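Local coordinates for protein salt-tolerant glutaminase (Micrococcus luteus, PDB 3IF5) that probably catalyses the hydrolysis of L-glutamine to L-glutamate and ammonium, as a homotetrameric glutaminase related to the beta-lactamases, at residues G271-G276 with F302-M307; D7-L12 with F39-A44; Y27-A32 with Y157-A162; H3-Y8 with R49-G54. All coordinates share one frame; numbering follows the deposited sequence.

Contact 1 (G271-G276 with F302-M307); sequences GRVGIG and FRLHLM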
loop_
_atom_site.group_PDB
_atom_site.type_symbol
_atom_site.label_atom_id
_atom_site.label_comp_id
_atom_site.label_asym_id
_atom_site.label_seq_id
_atom_site.Cartn_x
_atom_site.Cartn_y
_atom_site.Cartn_z
ATOM N N GLY A 271 1.088 -5.464 -7.679
ATOM C CA GLY A 271 1.852 -6.691 -7.643
ATOM C C GLY A 271 1.037 -7.950 -7.434
ATOM O O GLY A 271 1.551 -9.061 -7.562
ATOM N N ARG A 272 -0.243 -7.813 -7.115
ATOM C CA ARG A 272 -0.997 -9.025 -6.903
ATOM C C ARG A 272 -2.171 -9.317 -7.818
ATOM O O ARG A 272 -2.206 -10.383 -8.404
ATOM C CB ARG A 272 -1.415 -9.125 -5.434
ATOM C CG ARG A 272 -0.219 -9.367 -4.522
ATOM C CD ARG A 272 -0.162 -8.357 -3.397
ATOM N NE ARG A 272 -0.835 -8.856 -2.208
ATOM C CZ ARG A 272 -1.106 -8.120 -1.134
ATOM N NH1 ARG A 272 -0.766 -6.837 -1.100
ATOM N NH2 ARG A 272 -1.705 -8.675 -0.091
ATOM N N VAL A 273 -3.119 -8.399 -7.968
ATOM C CA VAL A 273 -4.274 -8.668 -8.813
ATOM C C VAL A 273 -5.135 -7.451 -9.184
ATOM O O VAL A 273 -5.111 -6.421 -8.518
ATOM C CB VAL A 273 -5.275 -9.658 -8.131
ATOM C CG1 VAL A 273 -4.710 -11.068 -7.963
ATOM C CG2 VAL A 273 -5.679 -9.094 -6.795
ATOM N N GLY A 274 -5.916 -7.611 -10.250
ATOM C CA GLY A 274 -6.842 -6.576 -10.666
ATOM C C GLY A 274 -8.225 -7.133 -10.347
ATOM O O GLY A 274 -8.469 -8.333 -10.520
ATOM N N ILE A 275 -9.124 -6.292 -9.854
ATOM C CA ILE A 275 -10.468 -6.742 -9.524
ATOM C C ILE A 275 -11.526 -5.982 -10.313
ATOM O O ILE A 275 -11.370 -4.804 -10.615
ATOM C CB ILE A 275 -10.808 -6.553 -8.028
ATOM C CG1 ILE A 275 -9.821 -7.328 -7.157
ATOM C CG2 ILE A 275 -12.241 -7.018 -7.770
ATOM C CD1 ILE A 275 -10.245 -7.427 -5.694
ATOM N N GLY A 276 -12.603 -6.683 -10.634
ATOM C CA GLY A 276 -13.717 -6.087 -11.339
ATOM C C GLY A 276 -14.964 -6.667 -10.703
ATOM O O GLY A 276 -15.064 -7.888 -10.535
ATOM N N PHE A 302 -8.794 -13.920 1.477
ATOM C CA PHE A 302 -7.511 -14.171 0.817
ATOM C C PHE A 302 -6.381 -13.266 1.288
ATOM O O PHE A 302 -5.244 -13.395 0.837
ATOM C CB PHE A 302 -7.674 -14.002 -0.695
ATOM C CG PHE A 302 -8.538 -15.046 -1.333
ATOM C CD1 PHE A 302 -9.324 -14.727 -2.432
ATOM C CD2 PHE A 302 -8.541 -16.354 -0.862
ATOM C CE1 PHE A 302 -10.100 -15.693 -3.057
ATOM C CE2 PHE A 302 -9.313 -17.332 -1.477
ATOM C CZ PHE A 302 -10.095 -17.001 -2.579
ATOM N N ARG A 303 -6.699 -12.358 2.201
ATOM C CA ARG A 303 -5.716 -11.411 2.715
ATOM C C ARG A 303 -5.182 -10.513 1.604
ATOM O O ARG A 303 -4.005 -10.167 1.597
ATOM C CB ARG A 303 -4.543 -12.127 3.385
ATOM C CG ARG A 303 -4.834 -12.690 4.769
ATOM C CD ARG A 303 -3.520 -13.012 5.480
ATOM N NE ARG A 303 -3.698 -13.748 6.730
ATOM C CZ ARG A 303 -2.700 -14.111 7.524
ATOM N NH1 ARG A 303 -2.931 -14.785 8.644
ATOM N NH2 ARG A 303 -1.475 -13.789 7.193
ATOM N N LEU A 304 -6.041 -10.162 0.650
ATOM C CA LEU A 304 -5.630 -9.269 -0.427
ATOM C C LEU A 304 -5.749 -7.843 0.123
ATOM O O LEU A 304 -6.712 -7.130 -0.151
ATOM C CB LEU A 304 -6.524 -9.462 -1.654
ATOM C CG LEU A 304 -6.294 -10.768 -2.425
ATOM C CD1 LEU A 304 -7.312 -10.888 -3.546
ATOM C CD2 LEU A 304 -4.875 -10.797 -2.983
ATOM N N HIS A 305 -4.759 -7.446 0.910
ATOM C CA HIS A 305 -4.744 -6.137 1.548
ATOM C C HIS A 305 -3.418 -5.452 1.262
ATOM O O HIS A 305 -2.358 -6.069 1.314
ATOM C CB HIS A 305 -4.940 -6.316 3.061
ATOM C CG HIS A 305 -5.318 -5.065 3.790
ATOM N ND1 HIS A 305 -4.471 -3.983 3.917
ATOM C CD2 HIS A 305 -6.449 -4.734 4.458
ATOM C CE1 HIS A 305 -5.065 -3.044 4.633
ATOM N NE2 HIS A 305 -6.268 -3.474 4.973
ATOM N N LEU A 306 -3.489 -4.166 0.958
ATOM C CA LEU A 306 -2.307 -3.377 0.663
ATOM C C LEU A 306 -1.247 -3.502 1.770
ATOM O O LEU A 306 -0.055 -3.596 1.490
ATOM C CB LEU A 306 -2.724 -1.911 0.489
ATOM C CG LEU A 306 -1.816 -0.966 -0.297
ATOM C CD1 LEU A 306 -1.553 -1.523 -1.704
ATOM C CD2 LEU A 306 -2.485 0.397 -0.381
ATOM N N MET A 307 -1.679 -3.529 3.027
ATOM C CA MET A 307 -0.740 -3.613 4.137
ATOM C C MET A 307 -0.219 -5.016 4.416
ATOM O O MET A 307 0.504 -5.244 5.384
ATOM C CB MET A 307 -1.371 -3.023 5.399
ATOM C CG MET A 307 -1.831 -1.571 5.214
ATOM S SD MET A 307 -0.607 -0.600 4.312
ATOM C CE MET A 307 -1.636 0.409 3.344
#
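R272 extends from a classic beta bulge, where it and V273 both face L269, and grips the carbonyl of H305 in the loop that leaves helix 289-302. The polar part is an end-on fork: R272 NH1 lies 3.0 Å from H305 O, and R272 NH2 bonds to that same oxygen. The oxygen lies at the edge of the guanidinium, close to its plane. Both nitrogens approach from one face of the H305 carbonyl, above its plane and not along a lone pair. Sharing one acceptor leaves both bonds bent, with N-H...O angles of 143° and 141°. Kinks at chi2 and chi3 of R272 turn the guanidinium toward the loop, where NH2 also comes within 3.2 Å of R303 O.

Bonds within the loop hold its shape. L304 centres an inverse gamma turn, closed by a weak bond from H305 N to R303 O. The imidazole of H305 is fixed at two points: ND1 accepts from M307 N in the ring plane at 3.0 Å, and NE2 bonds to A251 O.

The apolar part is smaller. V273, at the start of a strand inside the five-stranded antiparallel sheet, meets L304, which also touches L269 and F337 of the second subunit. The two side chains cross at about a right angle, V273 CG2 lying 4.1 Å from L304 CD1.

Contact 2 (D7-L12 with F39-A44); sequences DYLASL and FGIALA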
loop_
_atom_site.group_PDB
_atom_site.type_symbol
_atom_site.label_atom_id
_atom_site.label_comp_id
_atom_site.label_asym_id
_atom_site.label_seq_id
_atom_site.Cartn_x
_atom_site.Cartn_y
_atom_site.Cartn_z
ATOM N N ASP A 7 -14.193 -21.045 -8.510
ATOM C CA ASP A 7 -15.265 -21.679 -7.753
ATOM C C ASP A 7 -15.511 -20.891 -6.474
ATOM O O ASP A 7 -16.653 -20.758 -6.024
ATOM C CB ASP A 7 -14.923 -23.132 -7.419
ATOM C CG ASP A 7 -15.051 -24.037 -8.617
ATOM O OD1 ASP A 7 -16.061 -23.908 -9.335
ATOM O OD2 ASP A 7 -14.156 -24.875 -8.844
ATOM N N TYR A 8 -14.444 -20.372 -5.876
ATOM C CA TYR A 8 -14.612 -19.575 -4.677
ATOM C C TYR A 8 -15.460 -18.359 -5.075
ATOM O O TYR A 8 -16.405 -17.987 -4.374
ATOM C CB TYR A 8 -13.263 -19.108 -4.133
ATOM C CG TYR A 8 -13.377 -17.908 -3.218
ATOM C CD1 TYR A 8 -13.685 -18.057 -1.866
ATOM C CD2 TYR A 8 -13.240 -16.614 -3.726
ATOM C CE1 TYR A 8 -13.855 -16.942 -1.037
ATOM C CE2 TYR A 8 -13.409 -15.500 -2.914
ATOM C CZ TYR A 8 -13.718 -15.668 -1.573
ATOM O OH TYR A 8 -13.888 -14.552 -0.781
ATOM N N LEU A 9 -15.127 -17.754 -6.209
ATOM C CA LEU A 9 -15.874 -16.589 -6.685
ATOM C C LEU A 9 -17.343 -16.942 -6.910
ATOM O O LEU A 9 -18.231 -16.155 -6.585
ATOM C CB LEU A 9 -15.267 -16.050 -7.987
ATOM C CG LEU A 9 -13.824 -15.546 -7.918
ATOM C CD1 LEU A 9 -13.427 -14.966 -9.270
ATOM C CD2 LEU A 9 -13.696 -14.502 -6.816
ATOM N N ALA A 10 -17.589 -18.123 -7.472
ATOM C CA ALA A 10 -18.948 -18.579 -7.731
ATOM C C ALA A 10 -19.728 -18.665 -6.421
ATOM O O ALA A 10 -20.916 -18.359 -6.379
ATOM C CB ALA A 10 -18.932 -19.939 -8.419
ATOM N N SER A 11 -19.057 -19.083 -5.353
ATOM C CA SER A 11 -19.702 -19.183 -4.051
ATOM C C SER A 11 -20.095 -17.803 -3.555
ATOM O O SER A 11 -21.213 -17.607 -3.070
ATOM C CB SER A 11 -18.770 -19.838 -3.031
ATOM O OG SER A 11 -18.496 -21.178 -3.384
ATOM N N LEU A 12 -19.176 -16.847 -3.665
ATOM C CA LEU A 12 -19.449 -15.481 -3.230
ATOM C C LEU A 12 -20.679 -14.949 -3.943
ATOM O O LEU A 12 -21.517 -14.287 -3.335
ATOM C CB LEU A 12 -18.269 -14.560 -3.536
ATOM C CG LEU A 12 -17.332 -14.207 -2.387
ATOM C CD1 LEU A 12 -16.437 -13.067 -2.831
ATOM C CD2 LEU A 12 -18.130 -13.799 -1.157
ATOM N N PHE A 39 -25.083 -9.784 -11.149
ATOM C CA PHE A 39 -23.958 -9.720 -10.223
ATOM C C PHE A 39 -22.760 -10.544 -10.696
ATOM O O PHE A 39 -22.828 -11.770 -10.757
ATOM C CB PHE A 39 -24.429 -10.180 -8.837
ATOM C CG PHE A 39 -23.370 -10.122 -7.768
ATOM C CD1 PHE A 39 -22.373 -9.150 -7.801
ATOM C CD2 PHE A 39 -23.398 -11.014 -6.700
ATOM C CE1 PHE A 39 -21.418 -9.068 -6.782
ATOM C CE2 PHE A 39 -22.453 -10.939 -5.682
ATOM C CZ PHE A 39 -21.459 -9.959 -5.726
ATOM N N GLY A 40 -21.666 -9.861 -11.026
ATOM C CA GLY A 40 -20.468 -10.543 -11.488
ATOM C C GLY A 40 -19.172 -10.104 -10.818
ATOM O O GLY A 40 -19.064 -8.983 -10.317
ATOM N N ILE A 41 -18.187 -11.000 -10.807
ATOM C CA ILE A 41 -16.882 -10.731 -10.204
ATOM C C ILE A 41 -15.792 -11.281 -11.106
ATOM O O ILE A 41 -15.973 -12.312 -11.745
ATOM C CB ILE A 41 -16.714 -11.427 -8.843
ATOM C CG1 ILE A 41 -17.886 -11.106 -7.924
ATOM C CG2 ILE A 41 -15.421 -10.958 -8.189
ATOM C CD1 ILE A 41 -17.726 -11.663 -6.501
ATOM N N ALA A 42 -14.651 -10.607 -11.146
ATOM C CA ALA A 42 -13.541 -11.061 -11.970
ATOM C C ALA A 42 -12.223 -10.636 -11.355
ATOM O O ALA A 42 -12.080 -9.494 -10.907
ATOM C CB ALA A 42 -13.668 -10.498 -13.388
ATOM N N LEU A 43 -11.269 -11.567 -11.318
ATOM C CA LEU A 43 -9.942 -11.298 -10.784
ATOM C C LEU A 43 -8.921 -11.585 -11.871
ATOM O O LEU A 43 -8.923 -12.663 -12.458
ATOM C CB LEU A 43 -9.627 -12.201 -9.592
ATOM C CG LEU A 43 -10.589 -12.272 -8.408
ATOM C CD1 LEU A 43 -9.879 -13.004 -7.274
ATOM C CD2 LEU A 43 -11.004 -10.881 -7.961
ATOM N N ALA A 44 -8.046 -10.626 -12.140
ATOM C CA ALA A 44 -7.016 -10.834 -13.151
ATOM C C ALA A 44 -5.655 -10.888 -12.470
ATOM O O ALA A 44 -5.326 -10.029 -11.648
ATOM C CB ALA A 44 -7.058 -9.710 -14.191
#
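L9 reaches from helix 4-16 to strand 40-44 with both methyls. Its CD1 lies 4.0 Å from L43 CG, while L9 CD2 touches L43 CD1 and lies 4.2 Å from I41 CG2, so the leucine bridges two residues that point the same way from the strand. One turn further on, L12 meets I41 at about a right angle, L12 CD1 standing 4.1 Å from I41 CD1. I41 is split between the two leucines: CG2, anti to its backbone nitrogen, serves L9, and CG1 carries CD1 out to L12. At the end of the strip the F39 ring reaches the backbone of L12 obliquely, with F39 CE2 4.2 Å from L12 O.

The axes of helix segment 7-12 and strand 40-44 run roughly antiparallel, at 153°, and approach to 8.8 Å. Further out, L298 of helix 289-302 packs against L43 and Y8, and L9 also rests on H51 and A53 of the next strand. A42 and A44 point to the other side of the sheet, onto helix 201-212. Helices on both faces of a five-stranded antiparallel sheet, the N-terminal one among them, are the hallmark of the serine beta-lactamase fold, to whose clan the glutaminases belong.

Contact 3 (Y27-A32 with Y157-A162); sequences YIPVLA and YESEMA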
loop_
_atom_site.group_PDB
_atom_site.type_symbol
_atom_site.label_atom_id
_atom_site.label_comp_id
_atom_site.label_asym_id
_atom_site.label_seq_id
_atom_site.Cartn_x
_atom_site.Cartn_y
_atom_site.Cartn_z
ATOM N N TYR A 27 -31.124 9.194 -10.762
ATOM C CA TYR A 27 -31.053 10.410 -11.567
ATOM C C TYR A 27 -31.402 10.287 -13.062
ATOM O O TYR A 27 -31.695 11.291 -13.709
ATOM C CB TYR A 27 -29.685 11.073 -11.368
ATOM C CG TYR A 27 -28.571 10.574 -12.252
ATOM C CD1 TYR A 27 -28.452 11.026 -13.566
ATOM C CD2 TYR A 27 -27.597 9.712 -11.760
ATOM C CE1 TYR A 27 -27.388 10.638 -14.366
ATOM C CE2 TYR A 27 -26.523 9.313 -12.555
ATOM C CZ TYR A 27 -26.426 9.786 -13.857
ATOM O OH TYR A 27 -25.359 9.423 -14.651
ATOM N N ILE A 28 -31.366 9.081 -13.612
ATOM C CA ILE A 28 -31.741 8.875 -15.015
ATOM C C ILE A 28 -32.441 7.534 -15.189
ATOM O O ILE A 28 -32.141 6.568 -14.485
ATOM C CB ILE A 28 -30.538 8.925 -15.982
ATOM C CG1 ILE A 28 -29.352 8.164 -15.394
ATOM C CG2 ILE A 28 -30.196 10.368 -16.312
ATOM C CD1 ILE A 28 -28.186 8.040 -16.351
ATOM N N PRO A 29 -33.382 7.455 -16.140
ATOM C CA PRO A 29 -34.141 6.226 -16.406
ATOM C C PRO A 29 -33.299 5.008 -16.784
ATOM O O PRO A 29 -33.470 3.927 -16.220
ATOM C CB PRO A 29 -35.092 6.647 -17.527
ATOM C CG PRO A 29 -34.282 7.678 -18.273
ATOM C CD PRO A 29 -33.693 8.492 -17.141
ATOM N N VAL A 30 -32.388 5.184 -17.734
ATOM C CA VAL A 30 -31.539 4.092 -18.187
ATOM C C VAL A 30 -30.829 3.386 -17.027
ATOM O O VAL A 30 -30.654 2.168 -17.049
ATOM C CB VAL A 30 -30.498 4.603 -19.219
ATOM C CG1 VAL A 30 -29.556 5.597 -18.565
ATOM C CG2 VAL A 30 -29.742 3.433 -19.822
ATOM N N LEU A 31 -30.428 4.147 -16.012
ATOM C CA LEU A 31 -29.762 3.563 -14.853
ATOM C C LEU A 31 -30.771 3.110 -13.806
ATOM O O LEU A 31 -30.569 2.105 -13.125
ATOM C CB LEU A 31 -28.802 4.568 -14.216
ATOM C CG LEU A 31 -27.473 4.835 -14.924
ATOM C CD1 LEU A 31 -26.634 5.801 -14.102
ATOM C CD2 LEU A 31 -26.733 3.523 -15.111
ATOM N N ALA A 32 -31.860 3.861 -13.686
ATOM C CA ALA A 32 -32.909 3.561 -12.716
ATOM C C ALA A 32 -33.678 2.284 -13.038
ATOM O O ALA A 32 -33.961 1.479 -12.151
ATOM C CB ALA A 32 -33.876 4.746 -12.621
ATOM N N TYR A 157 -25.409 8.575 -22.497
ATOM C CA TYR A 157 -24.857 9.900 -22.721
ATOM C C TYR A 157 -25.976 10.941 -22.803
ATOM O O TYR A 157 -25.974 11.933 -22.068
ATOM C CB TYR A 157 -24.059 9.908 -24.024
ATOM C CG TYR A 157 -23.606 11.282 -24.448
ATOM C CD1 TYR A 157 -22.492 11.881 -23.867
ATOM C CD2 TYR A 157 -24.306 11.995 -25.416
ATOM C CE1 TYR A 157 -22.083 13.164 -24.247
ATOM C CE2 TYR A 157 -23.914 13.274 -25.802
ATOM C CZ TYR A 157 -22.803 13.851 -25.216
ATOM O OH TYR A 157 -22.418 15.111 -25.608
ATOM N N GLU A 158 -26.933 10.703 -23.697
ATOM C CA GLU A 158 -28.049 11.624 -23.895
ATOM C C GLU A 158 -28.924 11.790 -22.667
ATOM O O GLU A 158 -29.347 12.898 -22.345
ATOM C CB GLU A 158 -28.894 11.170 -25.084
ATOM C CG GLU A 158 -28.140 11.217 -26.406
ATOM C CD GLU A 158 -27.597 12.608 -26.731
ATOM O OE1 GLU A 158 -26.872 13.183 -25.891
ATOM O OE2 GLU A 158 -27.889 13.122 -27.833
ATOM N N SER A 159 -29.205 10.691 -21.983
ATOM C CA SER A 159 -30.018 10.766 -20.787
ATOM C C SER A 159 -29.304 11.619 -19.750
ATOM O O SER A 159 -29.931 12.414 -19.046
ATOM C CB SER A 159 -30.261 9.377 -20.216
ATOM O OG SER A 159 -31.171 8.662 -21.025
ATOM N N GLU A 160 -27.986 11.459 -19.665
ATOM C CA GLU A 160 -27.197 12.209 -18.700
ATOM C C GLU A 160 -27.026 13.680 -19.078
ATOM O O GLU A 160 -27.033 14.541 -18.206
ATOM C CB GLU A 160 -25.828 11.548 -18.513
ATOM C CG GLU A 160 -24.821 12.412 -17.780
ATOM C CD GLU A 160 -24.426 11.857 -16.432
ATOM O OE1 GLU A 160 -23.897 10.724 -16.384
ATOM O OE2 GLU A 160 -24.640 12.560 -15.422
ATOM N N MET A 161 -26.870 13.971 -20.367
ATOM C CA MET A 161 -26.694 15.357 -20.792
ATOM C C MET A 161 -27.947 16.189 -20.564
ATOM O O MET A 161 -27.877 17.416 -20.513
ATOM C CB MET A 161 -26.292 15.437 -22.267
ATOM C CG MET A 161 -24.828 15.101 -22.552
ATOM S SD MET A 161 -23.648 16.208 -21.740
ATOM C CE MET A 161 -23.897 17.665 -22.661
ATOM N N ALA A 162 -29.090 15.528 -20.427
ATOM C CA ALA A 162 -30.351 16.230 -20.204
ATOM C C ALA A 162 -30.453 16.725 -18.758
ATOM O O ALA A 162 -31.210 17.649 -18.462
ATOM C CB ALA A 162 -31.522 15.310 -20.529
#
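Y27 OH donates to E160 OE1 across 2.6 Å, the short bond that ties these segments together. The hydroxyl meets OE1 from above the carboxylate plane, 51° out of it, and the ring and carboxylate planes are inclined by 39°. The second oxygen, E160 OE2, lies obliquely to the ring, 3.5 Å from Y27 CE1. E160 gets there with CG anti to its backbone nitrogen (chi1 167°) and a bend at the next bond. As E160 binds L-glutamate, Y27 probably acts as a second-shell residue that helps to orient its carboxylate.

Beside this bond the contact is apolar. I28 CG2 presses on the helix backbone at 3.4 Å from S159 O, and it also touches S159 CB. V30 CG1 reaches that same CB at 4.2 Å. The other branch of I28, CG1, lies over one face of the Y27 ring, near its rim.

I28 is the N-cap residue of the short helix 29-32, whose first turn abuts helix 154-161, V30 touching E155 and T156 there as well. On the far side of helix 154-161, Y157 packs on helix 184-194, while Y27 and L31 border V261, another L-glutamate-binding residue.

Contact 4 (H3-Y8 with R49-G54); sequences HPIPDY and RLHCAG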
loop_
_atom_site.group_PDB
_atom_site.type_symbol
_atom_site.label_atom_id
_atom_site.label_comp_id
_atom_site.label_asym_id
_atom_site.label_seq_id
_atom_site.Cartn_x
_atom_site.Cartn_y
_atom_site.Cartn_z
ATOM N N HIS A 3 -9.325 -25.212 -11.471
ATOM C CA HIS A 3 -8.800 -24.182 -10.596
ATOM C C HIS A 3 -9.837 -23.804 -9.533
ATOM O O HIS A 3 -10.989 -23.505 -9.845
ATOM C CB HIS A 3 -8.381 -22.968 -11.425
ATOM C CG HIS A 3 -7.326 -22.137 -10.772
ATOM N ND1 HIS A 3 -7.568 -21.383 -9.647
ATOM C CD2 HIS A 3 -6.011 -21.981 -11.055
ATOM C CE1 HIS A 3 -6.447 -20.801 -9.261
ATOM N NE2 HIS A 3 -5.487 -21.148 -10.099
ATOM N N PRO A 4 -9.438 -23.821 -8.253
ATOM C CA PRO A 4 -10.370 -23.477 -7.173
ATOM C C PRO A 4 -10.853 -22.034 -7.019
ATOM O O PRO A 4 -11.939 -21.814 -6.478
ATOM C CB PRO A 4 -9.656 -23.994 -5.920
ATOM C CG PRO A 4 -8.216 -23.904 -6.285
ATOM C CD PRO A 4 -8.194 -24.389 -7.711
ATOM N N ILE A 5 -10.079 -21.052 -7.488
ATOM C CA ILE A 5 -10.492 -19.649 -7.341
ATOM C C ILE A 5 -11.814 -19.317 -8.031
ATOM O O ILE A 5 -12.708 -18.748 -7.410
ATOM C CB ILE A 5 -9.393 -18.652 -7.833
ATOM C CG1 ILE A 5 -8.344 -18.433 -6.739
ATOM C CG2 ILE A 5 -10.017 -17.294 -8.151
ATOM C CD1 ILE A 5 -7.639 -19.683 -6.287
ATOM N N PRO A 6 -11.957 -19.653 -9.319
ATOM C CA PRO A 6 -13.240 -19.322 -9.951
ATOM C C PRO A 6 -14.431 -19.948 -9.226
ATOM O O PRO A 6 -15.549 -19.439 -9.297
ATOM C CB PRO A 6 -13.070 -19.806 -11.403
ATOM C CG PRO A 6 -11.896 -20.743 -11.366
ATOM C CD PRO A 6 -10.992 -20.189 -10.296
ATOM N N ASP A 7 -14.193 -21.045 -8.510
ATOM C CA ASP A 7 -15.265 -21.679 -7.753
ATOM C C ASP A 7 -15.511 -20.891 -6.474
ATOM O O ASP A 7 -16.653 -20.758 -6.024
ATOM C CB ASP A 7 -14.923 -23.132 -7.419
ATOM C CG ASP A 7 -15.051 -24.037 -8.617
ATOM O OD1 ASP A 7 -16.061 -23.908 -9.335
ATOM O OD2 ASP A 7 -14.156 -24.875 -8.844
ATOM N N TYR A 8 -14.444 -20.372 -5.876
ATOM C CA TYR A 8 -14.612 -19.575 -4.677
ATOM C C TYR A 8 -15.460 -18.359 -5.075
ATOM O O TYR A 8 -16.405 -17.987 -4.374
ATOM C CB TYR A 8 -13.263 -19.108 -4.133
ATOM C CG TYR A 8 -13.377 -17.908 -3.218
ATOM C CD1 TYR A 8 -13.685 -18.057 -1.866
ATOM C CD2 TYR A 8 -13.240 -16.614 -3.726
ATOM C CE1 TYR A 8 -13.855 -16.942 -1.037
ATOM C CE2 TYR A 8 -13.409 -15.500 -2.914
ATOM C CZ TYR A 8 -13.718 -15.668 -1.573
ATOM O OH TYR A 8 -13.888 -14.552 -0.781
ATOM N N ARG A 49 -3.729 -14.656 -15.959
ATOM C CA ARG A 49 -4.878 -15.531 -15.731
ATOM C C ARG A 49 -6.096 -14.660 -15.443
ATOM O O ARG A 49 -5.964 -13.523 -14.991
ATOM C CB ARG A 49 -4.615 -16.470 -14.550
ATOM C CG ARG A 49 -3.383 -17.350 -14.712
ATOM C CD ARG A 49 -3.086 -18.129 -13.439
ATOM N NE ARG A 49 -1.681 -18.524 -13.348
ATOM C CZ ARG A 49 -0.730 -17.784 -12.794
ATOM N NH1 ARG A 49 -1.036 -16.607 -12.270
ATOM N NH2 ARG A 49 0.524 -18.217 -12.765
ATOM N N LEU A 50 -7.280 -15.193 -15.717
ATOM C CA LEU A 50 -8.509 -14.453 -15.487
ATOM C C LEU A 50 -9.583 -15.361 -14.905
ATOM O O LEU A 50 -10.138 -16.207 -15.602
ATOM C CB LEU A 50 -9.003 -13.834 -16.797
ATOM C CG LEU A 50 -10.284 -12.994 -16.775
ATOM C CD1 LEU A 50 -10.138 -11.824 -15.815
ATOM C CD2 LEU A 50 -10.568 -12.479 -18.173
ATOM N N HIS A 51 -9.864 -15.186 -13.616
ATOM C CA HIS A 51 -10.881 -15.978 -12.933
ATOM C C HIS A 51 -12.127 -15.123 -12.742
ATOM O O HIS A 51 -12.037 -13.967 -12.325
ATOM C CB HIS A 51 -10.386 -16.425 -11.562
ATOM C CG HIS A 51 -9.005 -17.001 -11.564
ATOM N ND1 HIS A 51 -8.661 -18.117 -12.302
ATOM C CD2 HIS A 51 -7.892 -16.642 -10.886
ATOM C CE1 HIS A 51 -7.400 -18.419 -12.070
ATOM N NE2 HIS A 51 -6.906 -17.542 -11.213
ATOM N N CYS A 52 -13.291 -15.692 -13.035
ATOM C CA CYS A 52 -14.535 -14.953 -12.876
ATOM C C CYS A 52 -15.723 -15.845 -12.530
ATOM O O CYS A 52 -15.598 -17.069 -12.463
ATOM C CB CYS A 52 -14.830 -14.157 -14.145
ATOM S SG CYS A 52 -14.823 -15.138 -15.638
ATOM N N ALA A 53 -16.866 -15.211 -12.302
ATOM C CA ALA A 53 -18.091 -15.906 -11.948
ATOM C C ALA A 53 -19.262 -14.931 -12.050
ATOM O O ALA A 53 -19.082 -13.717 -11.915
ATOM C CB ALA A 53 -17.984 -16.443 -10.535
ATOM N N GLY A 54 -20.455 -15.464 -12.289
ATOM C CA GLY A 54 -21.632 -14.626 -12.401
ATOM C C GLY A 54 -21.657 -13.834 -13.695
ATOM O O GLY A 54 -21.131 -14.289 -14.706
#
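The imidazoles of H3 and H51 meet obliquely, with H51 CE1 about 3.7 Å above the centre of one face of the H3 ring. Their planes are 33° apart and their centroids 4.4 Å. At the edge of the H3 ring, in its plane, ND1 takes a weak bond from I5 N: H3 is the N-cap of helix 4-16, and its ring closes the first turn. CG of H3 sits anti to the backbone nitrogen (chi1 -155°), which lets one ring both cap the helix and cover H51. One face of the H51 ring carries I5 CB in a CH-pi contact, 20° off the normal. I5 CG2 comes closer to the rim, 3.5 Å from H51 CD2, and P6 CD lies obliquely to the ring, 3.7 Å from H51 ND1.

Helix segment 4-8 runs along strand 50-54, the outermost strand of the sheet within the chain, in roughly the same direction. E341 of the second subunit meets both rings: its OE2 bonds to H51 NE2, where it probably keeps a proton on that nitrogen, and its main-chain O bonds weakly to H3 NE2. R49 forms salt bridges to E341 and D345 of that subunit.

Further along the strand, P6 CB lies 3.9 Å from C52 O and P6 O 4.1 Å from A53 CB.

How the contacts relate
From the N terminus, helix 4-16 opens two loops in succession. Contact 4 begins first and closes at strand 50-54; contact 2 begins at the next turn, sharing D7 and Y8, and closes earlier, at strand 40-44, so its loop is essentially nested in the other. Contact 3 starts inside both loops, at 27-32, and closes only at 157-162: it crosses them and ties the N-terminal region to the helical part at the glutamate site, without touching the rest. Contact 1 follows in series, closing a 25-residue loop that holds most of helix 289-302. Strand 273-278 pairs with 40-44, and 40-44 with 50-54, so contacts 1, 2 and 4 share one sheet, and F302 packs on Y8.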